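Local atomic coordinates of ABC transporter substrate-binding protein (Bradyrhizobium japonicum, PDB entry 4I1D), a protein that probably serves as the periplasmic substrate-binding component of an ABC transporter, perhaps for polyamines such as putrescine or spermidine. Residues D37-I46 against W57-C67. Numbering follows the deposited sequence.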
ATOM      1  N   ASP A  37      24.034 -24.629  17.542  1.00 44.72           N
ATOM      2  CA  ASP A  37      23.377 -23.757  16.585  1.00 42.12           C
ATOM      3  C   ASP A  37      23.562 -22.331  17.102  1.00 47.59           C
ATOM      4  O   ASP A  37      24.034 -22.134  18.230  1.00 45.39           O
ATOM      5  CB  ASP A  37      21.894 -24.123  16.449  1.00 42.85           C
ATOM      6  CG  ASP A  37      21.309 -23.721  15.098  1.00 52.96           C
ATOM      7  OD1 ASP A  37      21.994 -22.998  14.338  1.00 53.34           O
ATOM      8  OD2 ASP A  37      20.160 -24.123  14.795  1.00 57.79           O
ATOM      9  N   SER A  38      23.210 -21.348  16.277  1.00 42.03           N
ATOM     10  CA  SER A  38      23.348 -19.937  16.626  1.00 49.40           C
ATOM     11  C   SER A  38      22.204 -19.127  16.053  1.00 55.21           C
ATOM     12  O   SER A  38      21.690 -19.429  14.975  1.00 55.30           O
ATOM     13  CB  SER A  38      24.671 -19.366  16.093  1.00 46.32           C
ATOM     14  OG  SER A  38      25.770 -20.070  16.646  1.00 52.08           O
ATOM     15  N   ILE A  39      21.818 -18.085  16.775  1.00 53.49           N
ATOM     16  CA  ILE A  39      20.806 -17.163  16.301  1.00 54.03           C
ATOM     17  C   ILE A  39      20.902 -15.888  17.139  1.00 59.20           C
ATOM     18  O   ILE A  39      21.162 -15.953  18.345  1.00 59.34           O
ATOM     19  CB  ILE A  39      19.385 -17.796  16.375  1.00 56.56           C
ATOM     20  CG1 ILE A  39      18.379 -16.969  15.568  1.00 63.36           C
ATOM     21  CG2 ILE A  39      18.929 -17.948  17.822  1.00 44.83           C
ATOM     22  CD1 ILE A  39      17.018 -17.623  15.423  1.00 63.32           C
ATOM     23  N   PRO A  40      20.725 -14.722  16.498  1.00 59.94           N
ATOM     24  CA  PRO A  40      20.757 -13.446  17.223  1.00 64.85           C
ATOM     25  C   PRO A  40      19.683 -13.392  18.312  1.00 60.59           C
ATOM     26  O   PRO A  40      19.981 -13.147  19.486  1.00 56.48           O
ATOM     27  CB  PRO A  40      20.443 -12.416  16.129  1.00 68.58           C
ATOM     28  CG  PRO A  40      20.828 -13.084  14.842  1.00 64.15           C
ATOM     29  CD  PRO A  40      20.524 -14.537  15.050  1.00 64.58           C
ATOM     30  N   ASP A  41      18.437 -13.620  17.913  1.00 65.40           N
ATOM     31  CA  ASP A  41      17.311 -13.616  18.841  1.00 62.19           C
ATOM     32  C   ASP A  41      16.543 -14.924  18.721  1.00 52.78           C
ATOM     33  O   ASP A  41      15.916 -15.205  17.698  1.00 59.66           O
ATOM     34  CB  ASP A  41      16.386 -12.422  18.570  1.00 70.76           C
ATOM     35  CG  ASP A  41      15.110 -12.460  19.410  1.00 78.10           C
ATOM     36  OD1 ASP A  41      15.078 -13.190  20.426  1.00 70.68           O
ATOM     37  OD2 ASP A  41      14.141 -11.748  19.057  1.00 86.86           O
ATOM     38  N   ALA A  42      16.575 -15.712  19.786  1.00 51.34           N
ATOM     39  CA  ALA A  42      16.037 -17.062  19.741  1.00 52.55           C
ATOM     40  C   ALA A  42      14.527 -17.134  19.924  1.00 55.98           C
ATOM     41  O   ALA A  42      13.913 -18.148  19.616  1.00 54.30           O
ATOM     42  CB  ALA A  42      16.712 -17.909  20.784  1.00 48.75           C
ATOM     43  N   TRP A  43      13.916 -16.074  20.431  1.00 60.92           N
ATOM     44  CA  TRP A  43      12.559 -16.241  20.943  1.00 62.59           C
ATOM     45  C   TRP A  43      11.448 -16.476  19.919  1.00 58.55           C
ATOM     46  O   TRP A  43      10.607 -17.356  20.115  1.00 62.76           O
ATOM     47  CB  TRP A  43      12.244 -15.223  22.046  1.00 66.56           C
ATOM     48  CG  TRP A  43      13.005 -15.663  23.252  1.00 74.29           C
ATOM     49  CD1 TRP A  43      14.291 -15.334  23.574  1.00 73.24           C
ATOM     50  CD2 TRP A  43      12.575 -16.615  24.238  1.00 72.80           C
ATOM     51  NE1 TRP A  43      14.672 -15.985  24.726  1.00 72.31           N
ATOM     52  CE2 TRP A  43      13.639 -16.777  25.154  1.00 73.01           C
ATOM     53  CE3 TRP A  43      11.385 -17.322  24.451  1.00 71.61           C
ATOM     54  CZ2 TRP A  43      13.549 -17.621  26.269  1.00 71.76           C
ATOM     55  CZ3 TRP A  43      11.298 -18.165  25.558  1.00 76.66           C
ATOM     56  CH2 TRP A  43      12.374 -18.304  26.452  1.00 77.02           C
ATOM     57  N   PRO A  44      11.467 -15.743  18.801  1.00 51.85           N
ATOM     58  CA  PRO A  44      10.445 -16.088  17.808  1.00 59.85           C
ATOM     59  C   PRO A  44      10.520 -17.566  17.424  1.00 63.14           C
ATOM     60  O   PRO A  44       9.484 -18.209  17.249  1.00 62.24           O
ATOM     61  CB  PRO A  44      10.796 -15.186  16.619  1.00 61.18           C
ATOM     62  CG  PRO A  44      11.452 -13.987  17.255  1.00 61.06           C
ATOM     63  CD  PRO A  44      12.262 -14.567  18.404  1.00 55.45           C
ATOM     64  N   ALA A  45      11.735 -18.105  17.328  1.00 60.62           N
ATOM     65  CA  ALA A  45      11.911 -19.496  16.935  1.00 63.60           C
ATOM     66  C   ALA A  45      11.474 -20.447  18.046  1.00 61.83           C
ATOM     67  O   ALA A  45      10.855 -21.479  17.790  1.00 62.92           O
ATOM     68  CB  ALA A  45      13.359 -19.760  16.542  1.00 66.59           C
ATOM     69  N   ILE A  46      11.810 -20.103  19.282  1.00 56.22           N
ATOM     70  CA  ILE A  46      11.400 -20.915  20.416  1.00 56.13           C
ATOM     71  C   ILE A  46       9.876 -21.026  20.445  1.00 54.51           C
ATOM     72  O   ILE A  46       9.333 -22.110  20.666  1.00 53.42           O
ATOM     73  CB  ILE A  46      11.920 -20.337  21.742  1.00 59.33           C
ATOM     74  CG1 ILE A  46      13.421 -20.604  21.883  1.00 54.78           C
ATOM     75  CG2 ILE A  46      11.193 -20.946  22.921  1.00 58.85           C
ATOM     76  CD1 ILE A  46      14.070 -19.764  22.978  1.00 56.88           C
ATOM     77  N   TRP A  57      15.613 -27.674  19.078  1.00 51.34           N
ATOM     78  CA  TRP A  57      16.609 -27.203  20.055  1.00 49.64           C
ATOM     79  C   TRP A  57      16.321 -27.752  21.448  1.00 48.63           C
ATOM     80  O   TRP A  57      15.157 -27.934  21.814  1.00 52.47           O
ATOM     81  CB  TRP A  57      16.611 -25.674  20.130  1.00 50.98           C
ATOM     82  CG  TRP A  57      17.078 -24.980  18.889  1.00 51.28           C
ATOM     83  CD1 TRP A  57      17.859 -25.502  17.888  1.00 47.42           C
ATOM     84  CD2 TRP A  57      16.785 -23.633  18.509  1.00 48.36           C
ATOM     85  NE1 TRP A  57      18.071 -24.554  16.915  1.00 49.61           N
ATOM     86  CE2 TRP A  57      17.418 -23.400  17.269  1.00 51.60           C
ATOM     87  CE3 TRP A  57      16.046 -22.598  19.099  1.00 47.75           C
ATOM     88  CZ2 TRP A  57      17.341 -22.172  16.610  1.00 47.74           C
ATOM     89  CZ3 TRP A  57      15.965 -21.387  18.439  1.00 51.72           C
ATOM     90  CH2 TRP A  57      16.609 -21.182  17.208  1.00 53.44           C
ATOM     91  N   ASP A  58      17.371 -28.003  22.227  1.00 45.35           N
ATOM     92  CA  ASP A  58      17.208 -28.443  23.622  1.00 42.61           C
ATOM     93  C   ASP A  58      17.501 -27.312  24.603  1.00 48.87           C
ATOM     94  O   ASP A  58      16.658 -26.925  25.425  1.00 46.12           O
ATOM     95  CB  ASP A  58      18.130 -29.625  23.933  1.00 44.41           C
ATOM     96  CG  ASP A  58      17.766 -30.882  23.142  1.00 49.02           C
ATOM     97  OD1 ASP A  58      16.659 -31.417  23.362  1.00 52.30           O
ATOM     98  OD2 ASP A  58      18.586 -31.345  22.313  1.00 58.80           O
ATOM     99  N   VAL A  59      18.713 -26.788  24.511  1.00 44.37           N
ATOM    100  CA  VAL A  59      19.194 -25.815  25.466  1.00 43.91           C
ATOM    101  C   VAL A  59      19.510 -24.509  24.751  1.00 41.99           C
ATOM    102  O   VAL A  59      20.198 -24.499  23.734  1.00 46.06           O
ATOM    103  CB  VAL A  59      20.443 -26.323  26.201  1.00 45.41           C
ATOM    104  CG1 VAL A  59      20.967 -25.264  27.148  1.00 45.95           C
ATOM    105  CG2 VAL A  59      20.127 -27.616  26.952  1.00 51.16           C
ATOM    106  N   VAL A  60      18.994 -23.418  25.300  1.00 41.00           N
ATOM    107  CA  VAL A  60      19.200 -22.090  24.749  1.00 51.42           C
ATOM    108  C   VAL A  60      19.870 -21.169  25.761  1.00 51.82           C
ATOM    109  O   VAL A  60      19.492 -21.126  26.930  1.00 52.56           O
ATOM    110  CB  VAL A  60      17.868 -21.469  24.298  1.00 51.58           C
ATOM    111  CG1 VAL A  60      18.063 -20.023  23.894  1.00 51.71           C
ATOM    112  CG2 VAL A  60      17.297 -22.281  23.137  1.00 53.86           C
ATOM    113  N   ASP A  61      20.889 -20.459  25.297  1.00 50.88           N
ATOM    114  CA  ASP A  61      21.577 -19.449  26.082  1.00 50.11           C
ATOM    115  C   ASP A  61      21.048 -18.087  25.641  1.00 47.18           C
ATOM    116  O   ASP A  61      21.231 -17.700  24.491  1.00 49.05           O
ATOM    117  CB  ASP A  61      23.075 -19.532  25.812  1.00 52.34           C
ATOM    118  CG  ASP A  61      23.823 -18.315  26.303  1.00 57.04           C
ATOM    119  OD1 ASP A  61      23.496 -17.837  27.412  1.00 56.64           O
ATOM    120  OD2 ASP A  61      24.733 -17.840  25.582  1.00 57.03           O
ATOM    121  N   THR A  62      20.393 -17.363  26.547  1.00 49.13           N
ATOM    122  CA  THR A  62      19.712 -16.129  26.162  1.00 52.49           C
ATOM    123  C   THR A  62      19.673 -15.097  27.301  1.00 45.69           C
ATOM    124  O   THR A  62      19.762 -15.468  28.476  1.00 49.69           O
ATOM    125  CB  THR A  62      18.275 -16.469  25.695  1.00 58.98           C
ATOM    126  OG1 THR A  62      17.685 -15.341  25.035  1.00 62.80           O
ATOM    127  CG2 THR A  62      17.416 -16.879  26.885  1.00 57.81           C
ATOM    128  N   PRO A  63      19.549 -13.794  26.965  1.00 44.25           N
ATOM    129  CA  PRO A  63      19.387 -12.803  28.034  1.00 51.27           C
ATOM    130  C   PRO A  63      18.335 -13.230  29.050  1.00 55.65           C
ATOM    131  O   PRO A  63      17.245 -13.677  28.708  1.00 59.19           O
ATOM    132  CB  PRO A  63      18.949 -11.544  27.277  1.00 50.67           C
ATOM    133  CG  PRO A  63      19.687 -11.672  25.973  1.00 51.62           C
ATOM    134  CD  PRO A  63      19.619 -13.151  25.639  1.00 47.63           C
ATOM    135  N   THR A  64      18.697 -13.078  30.310  1.00 50.34           N
ATOM    136  CA  THR A  64      17.974 -13.661  31.422  1.00 54.49           C
ATOM    137  C   THR A  64      16.495 -13.252  31.461  1.00 55.55           C
ATOM    138  O   THR A  64      15.633 -14.043  31.842  1.00 52.27           O
ATOM    139  CB  THR A  64      18.701 -13.291  32.727  1.00 54.62           C
ATOM    140  OG1 THR A  64      20.048 -13.775  32.650  1.00 49.83           O
ATOM    141  CG2 THR A  64      18.024 -13.887  33.930  1.00 50.82           C
ATOM    142  N   GLY A  65      16.202 -12.030  31.041  1.00 52.83           N
ATOM    143  CA  GLY A  65      14.835 -11.533  31.074  1.00 59.24           C
ATOM    144  C   GLY A  65      13.887 -12.321  30.190  1.00 58.54           C
ATOM    145  O   GLY A  65      12.704 -12.453  30.505  1.00 61.25           O
ATOM    146  N   TYR A  66      14.404 -12.847  29.081  1.00 57.98           N
ATOM    147  CA  TYR A  66      13.598 -13.653  28.166  1.00 62.35           C
ATOM    148  C   TYR A  66      13.270 -15.006  28.775  1.00 62.26           C
ATOM    149  O   TYR A  66      12.241 -15.605  28.462  1.00 63.55           O
ATOM    150  CB  TYR A  66      14.311 -13.844  26.823  1.00 61.59           C
ATOM    151  CG  TYR A  66      14.578 -12.552  26.084  1.00 74.96           C
ATOM    152  CD1 TYR A  66      13.715 -11.476  26.202  1.00 89.09           C
ATOM    153  CD2 TYR A  66      15.700 -12.404  25.283  1.00 82.22           C
ATOM    154  CE1 TYR A  66      13.959 -10.290  25.539  1.00103.31           C
ATOM    155  CE2 TYR A  66      15.952 -11.221  24.615  1.00 92.66           C
ATOM    156  CZ  TYR A  66      15.079 -10.167  24.746  1.00106.35           C
ATOM    157  OH  TYR A  66      15.323  -8.980  24.086  1.00118.74           O
ATOM    158  N   CYS A  67      14.150 -15.490  29.643  1.00 58.58           N
ATOM    159  CA  CYS A  67      13.877 -16.727  30.362  1.00 56.58           C
ATOM    160  C   CYS A  67      12.686 -16.544  31.269  1.00 54.68           C
ATOM    161  O   CYS A  67      11.852 -17.436  31.379  1.00 60.86           O
ATOM    162  CB  CYS A  67      15.090 -17.173  31.175  1.00 58.46           C
ATOM    163  SG  CYS A  67      16.508 -17.562  30.143  1.00 60.39           S
TER
HETATM  164  O   HOH W   1      18.569 -14.841  22.097  1.00 64.11           O
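The indole of Trp43 lies between Tyr66 and Ile46, gripped at its edge by Thr62. Its NE1 donates to Thr62 OG1 almost within the ring plane, at 3.1 Å and with an N-H...O angle of 148°. Over one face come CB and the backbone O of Tyr66, the latter 3.3 Å from Trp43 CZ2, while Ile46 CD1 sits over the centre of the opposite face. The Tyr66 ring is inclined to the five-membered ring of Trp43 by 60°. Replacing Trp43 by an alanine is likely to open a gap between Ile46 and Tyr66 and to take from Thr62 OG1 its indole donor. Ile46 CD1 also meets the methyls of Val60 tip to tip. At the start of both segments, Trp57 NE1 donates to Asp37 OD2 at 3.0 Å, with the carboxylate nearly perpendicular to the indole; that oxygen also forms a salt bridge with Arg208 of the second subunit. With CG anti to its carbonyl carbon (chi1 -66°), Trp57 carries its six-membered ring to Ala45, so that Trp57 CH2 lies 3.6 Å from Ala45 CB. Helix 43-51 thus packs against strand 59-63 in a beta-alpha-beta crossover between strands 33-38 and 59-63, which flank strand 4-9 in parallel, characteristic of the alpha/beta lobes of periplasmic binding proteins.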